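Local coordinates for protein complement factor MASP-3 (Homo sapiens, PDB 3DEM) that associates with mannan-binding lectin and ficolins through its calcium-binding CUB1-EGF-CUB2 region, as a serine protease of the complement system, at residues Asn47-Ser50 against Glu55-Tyr58; Asp135-Asn140 against Tyr146-Phe151. All blocks are in the same frame, centred on the assembly; numbering follows the deposited sequence.

Neither contact is a fully buried core: each mixes buried and exposed residues, and their centres lie 49 Å apart along an elongated chain, with nearest atoms about 33 Å apart. Contact 1 joins two ends of one loop in the first CUB domain, without regular strand pairing; its chemistry is ionic, with two carboxylates meeting at a calcium ion and a water lying between the backbones. Contact 2 lies in the calcium-binding EGF domain and is a true beta hairpin, held by paired main-chain bonds, histidine interactions and an arginine stack. Its calcium sits at one end, bound there by N140, whereas in contact 1 the metal lies between the segments.

Contact 1 (Asn47-Ser50 against Glu55-Tyr58); sequences NLES and EYDY. With CA (calcium ion), chain E.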
loop_
_atom_site.group_PDB
_atom_site.type_symbol
_atom_site.label_atom_id
_atom_site.label_comp_id
_atom_site.label_asym_id
_atom_site.label_seq_id
_atom_site.Cartn_x
_atom_site.Cartn_y
_atom_site.Cartn_z
ATOM N N ASN A 47 26.525 -4.964 -11.123
ATOM C CA ASN A 47 27.856 -5.419 -11.505
ATOM C C ASN A 47 28.748 -4.220 -11.789
ATOM O O ASN A 47 28.821 -3.741 -12.922
ATOM C CB ASN A 47 27.765 -6.311 -12.747
ATOM C CG ASN A 47 29.008 -7.148 -12.957
ATOM O OD1 ASN A 47 29.720 -6.994 -13.955
ATOM N ND2 ASN A 47 29.277 -8.044 -12.016
ATOM N N LEU A 48 29.416 -3.727 -10.753
ATOM C CA LEU A 48 30.271 -2.554 -10.888
ATOM C C LEU A 48 31.687 -2.803 -10.392
ATOM O O LEU A 48 31.955 -3.793 -9.709
ATOM C CB LEU A 48 29.676 -1.361 -10.137
ATOM C CG LEU A 48 28.835 -0.355 -10.927
ATOM C CD1 LEU A 48 27.470 -0.927 -11.275
ATOM C CD2 LEU A 48 28.689 0.940 -10.137
ATOM N N GLU A 49 32.591 -1.894 -10.744
ATOM C CA GLU A 49 33.942 -1.896 -10.196
ATOM C C GLU A 49 33.887 -1.576 -8.697
ATOM O O GLU A 49 33.105 -0.734 -8.274
ATOM C CB GLU A 49 34.794 -0.846 -10.914
ATOM C CG GLU A 49 36.266 -0.841 -10.526
ATOM C CD GLU A 49 37.023 0.336 -11.119
ATOM O OE1 GLU A 49 36.392 1.176 -11.794
ATOM O OE2 GLU A 49 38.251 0.426 -10.914
ATOM N N SER A 50 34.712 -2.232 -7.891
ATOM C CA SER A 50 34.747 -1.929 -6.460
ATOM C C SER A 50 35.838 -0.902 -6.126
ATOM O O SER A 50 36.922 -0.930 -6.711
ATOM C CB SER A 50 34.949 -3.210 -5.644
ATOM O OG SER A 50 34.771 -2.974 -4.251
ATOM N N GLU A 55 34.592 5.348 -4.799
ATOM C CA GLU A 55 35.096 6.601 -5.346
ATOM C C GLU A 55 35.240 6.566 -6.866
ATOM O O GLU A 55 35.114 7.596 -7.524
ATOM C CB GLU A 55 36.412 7.026 -4.669
ATOM C CG GLU A 55 37.564 6.025 -4.761
ATOM C CD GLU A 55 38.789 6.478 -3.981
ATOM O OE1 GLU A 55 38.666 7.446 -3.200
ATOM O OE2 GLU A 55 39.875 5.876 -4.143
ATOM N N TYR A 56 35.486 5.379 -7.415
ATOM C CA TYR A 56 35.662 5.225 -8.857
ATOM C C TYR A 56 34.322 5.109 -9.578
ATOM O O TYR A 56 33.768 6.111 -10.031
ATOM C CB TYR A 56 36.583 4.039 -9.174
ATOM C CG TYR A 56 37.979 4.181 -8.592
ATOM C CD1 TYR A 56 38.795 3.071 -8.393
ATOM C CD2 TYR A 56 38.475 5.430 -8.227
ATOM C CE1 TYR A 56 40.071 3.204 -7.858
ATOM C CE2 TYR A 56 39.745 5.571 -7.690
ATOM C CZ TYR A 56 40.537 4.458 -7.506
ATOM O OH TYR A 56 41.805 4.611 -6.971
ATOM N N ASP A 57 33.797 3.893 -9.689
ATOM C CA ASP A 57 32.476 3.694 -10.278
ATOM C C ASP A 57 31.443 3.572 -9.164
ATOM O O ASP A 57 31.718 2.986 -8.117
ATOM C CB ASP A 57 32.456 2.448 -11.165
ATOM C CG ASP A 57 33.400 2.559 -12.347
ATOM O OD1 ASP A 57 34.035 3.621 -12.510
ATOM O OD2 ASP A 57 33.512 1.582 -13.116
ATOM N N TYR A 58 30.256 4.127 -9.377
ATOM C CA TYR A 58 29.241 4.084 -8.335
ATOM C C TYR A 58 27.813 4.358 -8.790
ATOM O O TYR A 58 27.572 4.969 -9.836
ATOM C CB TYR A 58 29.601 5.044 -7.201
ATOM C CG TYR A 58 29.666 6.497 -7.604
ATOM C CD1 TYR A 58 28.510 7.262 -7.707
ATOM C CD2 TYR A 58 30.885 7.113 -7.867
ATOM C CE1 TYR A 58 28.562 8.596 -8.068
ATOM C CE2 TYR A 58 30.949 8.448 -8.222
ATOM C CZ TYR A 58 29.782 9.182 -8.320
ATOM O OH TYR A 58 29.834 10.506 -8.676
HETATM CA CA CA E . 35.798 2.365 -13.846
HETATM O O HOH W 1 33.912 2.020 -7.574
HETATM O O HOH W 2 35.746 0.250 -14.650
HETATM O O HOH W 3 34.840 3.542 -15.948
#
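E49 and D57 reach the same calcium ion by different torsions. The E49 side chain runs out extended, with CG anti to the backbone N (chi1 -174°), and D57 turns CG beside its backbone N and anti to the carbonyl carbon (chi1 -63°). E49 binds through one oxygen, OE1 at 2.4 Å from the calcium, whereas D57 is bidentate, with OD1 and OD2 both 2.5 Å from it. The two carboxylate planes stand 82° apart, and E49 OE1 comes within 3.2 Å of D57 OD2. Such closeness of two acceptors is explained by the shared metal, whose charge probably offsets their repulsion. Two waters, D102 and S104 complete the site. The bidentate hold on the calcium sets the rotation of the D57 carboxylate, and the hydrogen bond between Y21 and OD2 probably reinforces it. The other E49 oxygen, OE2, is turned toward the Y56 ring, meeting CD1 at 3.7 Å with the ring and carboxylate obliquely disposed. Away from the metal, one water hydrogen-bonds E49 O at 3.0 Å; its 2.5 Å distance to D57 O is improbably short, so that arm is doubtful and the link between the two main chains only apparent. L48 adds the apolar part: its CD2 methyl rests on the backbone where D57 joins Y58, 3.6 Å from Y58 N. A site of this kind is characteristic of calcium-binding CUB domains of complement proteases, and it probably shapes a surface used to bind collectins and ficolins. The loop leads from strand 37-47 of one sheet to strand 58-62 of the other, and strand 94-101 backs it, with F99 against L48, S101 against D57 and R100 bonded to the Y58 backbone.

Contact 2 (Asp135-Asn140 against Tyr146-Phe151); sequences DHYCHN and YCSCRF. With CA (calcium ion), chain D.
Y137 with S148 and H139 with Y146 are antiparallel hydrogen-bonded pairs, each joined by two main-chain bonds, of which H139 N to Y146 O is 2.8 Å, and the non-hydrogen-bonded pair C138-C147 lies between them. On the face carrying Y137, H139, Y146 and S148, the H139 ring sends NE2-H, nearly in its own plane, to S148 OG at 2.7 Å. Y146 has CG set between its backbone N and carbonyl carbon (chi1 66°), which swings the ring across to H139: H139 CB makes a CH-pi contact over its face, 3.8 Å from the centroid, while the imidazole is slid aside and barely overlaps it. Before the first strand, H136 meets R150, which follows the second. Its ND1 accepts an almost straight bond from the R150 backbone N (3.1 Å, 176° at the hydrogen), entering in the ring plane. The R150 chain bends at chi3 and lays its guanidinium flat on one face of the same imidazole, centres 3.9 Å apart and planes 11° apart. A water bridges Y137 OH and F151 N. In this central EGF-like hairpin, strand residues C138 and C147 pair with C124 and C134, C149, just past the second strand, pairs with C162, and N140 binds the domain's calcium. Strands 137-141 and 144-148 form a two-stranded sheet whose H139-bearing face meets the second subunit: H139 ND1 is hydrogen-bonded to Y42 OH of the second subunit, the H139 ring stacks on H115 of that subunit, and Y146 meets its F9, on strands 37-47, 111-120 and 9-13.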
loop_
_atom_site.group_PDB
_atom_site.type_symbol
_atom_site.label_atom_id
_atom_site.label_comp_id
_atom_site.label_asym_id
_atom_site.label_seq_id
_atom_site.Cartn_x
_atom_site.Cartn_y
_atom_site.Cartn_z
ATOM N N ASP A 135 -6.850 14.089 16.947
ATOM C CA ASP A 135 -7.242 14.054 18.354
ATOM C C ASP A 135 -7.766 12.663 18.746
ATOM O O ASP A 135 -7.317 12.088 19.739
ATOM C CB ASP A 135 -8.292 15.135 18.623
ATOM C CG ASP A 135 -8.577 15.345 20.105
ATOM O OD1 ASP A 135 -7.893 14.746 20.958
ATOM O OD2 ASP A 135 -9.496 16.129 20.414
ATOM N N HIS A 136 -8.700 12.124 17.963
ATOM C CA HIS A 136 -9.259 10.800 18.245
ATOM C C HIS A 136 -8.787 9.742 17.245
ATOM O O HIS A 136 -7.819 9.027 17.504
ATOM C CB HIS A 136 -10.793 10.834 18.294
ATOM C CG HIS A 136 -11.348 11.573 19.471
ATOM N ND1 HIS A 136 -12.697 11.811 19.631
ATOM C CD2 HIS A 136 -10.739 12.134 20.541
ATOM C CE1 HIS A 136 -12.896 12.479 20.752
ATOM N NE2 HIS A 136 -11.724 12.691 21.322
ATOM N N TYR A 137 -9.464 9.650 16.101
ATOM C CA TYR A 137 -9.142 8.636 15.098
ATOM C C TYR A 137 -8.389 9.204 13.898
ATOM O O TYR A 137 -8.719 10.279 13.394
ATOM C CB TYR A 137 -10.413 7.952 14.598
ATOM C CG TYR A 137 -11.261 7.319 15.674
ATOM C CD1 TYR A 137 -10.759 6.298 16.470
ATOM C CD2 TYR A 137 -12.577 7.723 15.877
ATOM C CE1 TYR A 137 -11.545 5.701 17.457
ATOM C CE2 TYR A 137 -13.364 7.144 16.853
ATOM C CZ TYR A 137 -12.844 6.134 17.640
ATOM O OH TYR A 137 -13.630 5.548 18.605
ATOM N N CYS A 138 -7.384 8.464 13.440
ATOM C CA CYS A 138 -6.694 8.772 12.194
ATOM C C CYS A 138 -7.014 7.686 11.169
ATOM O O CYS A 138 -6.999 6.505 11.493
ATOM C CB CYS A 138 -5.180 8.848 12.421
ATOM S SG CYS A 138 -4.207 9.371 10.973
ATOM N N HIS A 139 -7.316 8.090 9.937
ATOM C CA HIS A 139 -7.631 7.143 8.868
ATOM C C HIS A 139 -6.674 7.357 7.702
ATOM O O HIS A 139 -6.612 8.442 7.119
ATOM C CB HIS A 139 -9.075 7.313 8.387
ATOM C CG HIS A 139 -10.094 7.257 9.484
ATOM N ND1 HIS A 139 -10.709 6.085 9.870
ATOM C CD2 HIS A 139 -10.608 8.230 10.276
ATOM C CE1 HIS A 139 -11.555 6.338 10.852
ATOM N NE2 HIS A 139 -11.512 7.631 11.119
ATOM N N ASN A 140 -5.917 6.319 7.369
ATOM C CA ASN A 140 -4.979 6.397 6.263
ATOM C C ASN A 140 -5.627 5.978 4.957
ATOM O O ASN A 140 -6.444 5.054 4.925
ATOM C CB ASN A 140 -3.760 5.512 6.528
ATOM C CG ASN A 140 -2.667 5.695 5.486
ATOM O OD1 ASN A 140 -2.322 6.817 5.121
ATOM N ND2 ASN A 140 -2.115 4.593 5.011
ATOM N N TYR A 146 -7.025 11.396 6.845
ATOM C CA TYR A 146 -7.960 12.319 7.486
ATOM C C TYR A 146 -8.260 11.876 8.912
ATOM O O TYR A 146 -7.972 10.739 9.287
ATOM C CB TYR A 146 -9.254 12.470 6.676
ATOM C CG TYR A 146 -10.098 11.217 6.588
ATOM C CD1 TYR A 146 -11.091 10.954 7.530
ATOM C CD2 TYR A 146 -9.915 10.305 5.556
ATOM C CE1 TYR A 146 -11.870 9.812 7.452
ATOM C CE2 TYR A 146 -10.683 9.154 5.467
ATOM C CZ TYR A 146 -11.662 8.913 6.417
ATOM O OH TYR A 146 -12.429 7.773 6.321
ATOM N N CYS A 147 -8.835 12.782 9.698
ATOM C CA CYS A 147 -9.207 12.501 11.077
ATOM C C CYS A 147 -10.720 12.363 11.207
ATOM O O CYS A 147 -11.476 12.906 10.402
ATOM C CB CYS A 147 -8.730 13.623 12.005
ATOM S SG CYS A 147 -6.982 14.098 11.863
ATOM N N SER A 148 -11.156 11.630 12.225
ATOM C CA SER A 148 -12.567 11.581 12.591
ATOM C C SER A 148 -12.678 11.501 14.113
ATOM O O SER A 148 -11.665 11.390 14.809
ATOM C CB SER A 148 -13.285 10.405 11.916
ATOM O OG SER A 148 -13.087 9.199 12.633
ATOM N N CYS A 149 -13.900 11.553 14.631
ATOM C CA CYS A 149 -14.093 11.646 16.075
ATOM C C CYS A 149 -14.933 10.521 16.655
ATOM O O CYS A 149 -15.686 9.860 15.941
ATOM C CB CYS A 149 -14.707 12.996 16.435
ATOM S SG CYS A 149 -13.654 14.364 15.939
ATOM N N ARG A 150 -14.796 10.311 17.960
ATOM C CA ARG A 150 -15.649 9.368 18.664
ATOM C C ARG A 150 -17.103 9.809 18.621
ATOM O O ARG A 150 -17.410 11.004 18.511
ATOM C CB ARG A 150 -15.243 9.247 20.131
ATOM C CG ARG A 150 -13.865 8.675 20.389
ATOM C CD ARG A 150 -13.668 8.475 21.887
ATOM N NE ARG A 150 -12.314 8.829 22.304
ATOM C CZ ARG A 150 -12.023 9.667 23.298
ATOM N NH1 ARG A 150 -12.991 10.237 24.012
ATOM N NH2 ARG A 150 -10.752 9.918 23.591
ATOM N N PHE A 151 -17.987 8.824 18.733
ATOM C CA PHE A 151 -19.416 9.041 18.821
ATOM C C PHE A 151 -19.725 10.099 19.873
ATOM O O PHE A 151 -19.277 10.003 21.018
ATOM C CB PHE A 151 -20.099 7.715 19.170
ATOM C CG PHE A 151 -21.585 7.809 19.297
ATOM C CD1 PHE A 151 -22.394 7.752 18.179
ATOM C CD2 PHE A 151 -22.173 7.930 20.542
ATOM C CE1 PHE A 151 -23.770 7.827 18.301
ATOM C CE2 PHE A 151 -23.547 8.011 20.673
ATOM C CZ PHE A 151 -24.345 7.958 19.549
HETATM CA CA CA D . -1.482 7.857 3.323
HETATM O O HOH W 4 -9.303 13.284 15.440
HETATM O O HOH W 5 -16.599 6.139 18.409
HETATM O O HOH W 6 -0.402 9.555 2.040
#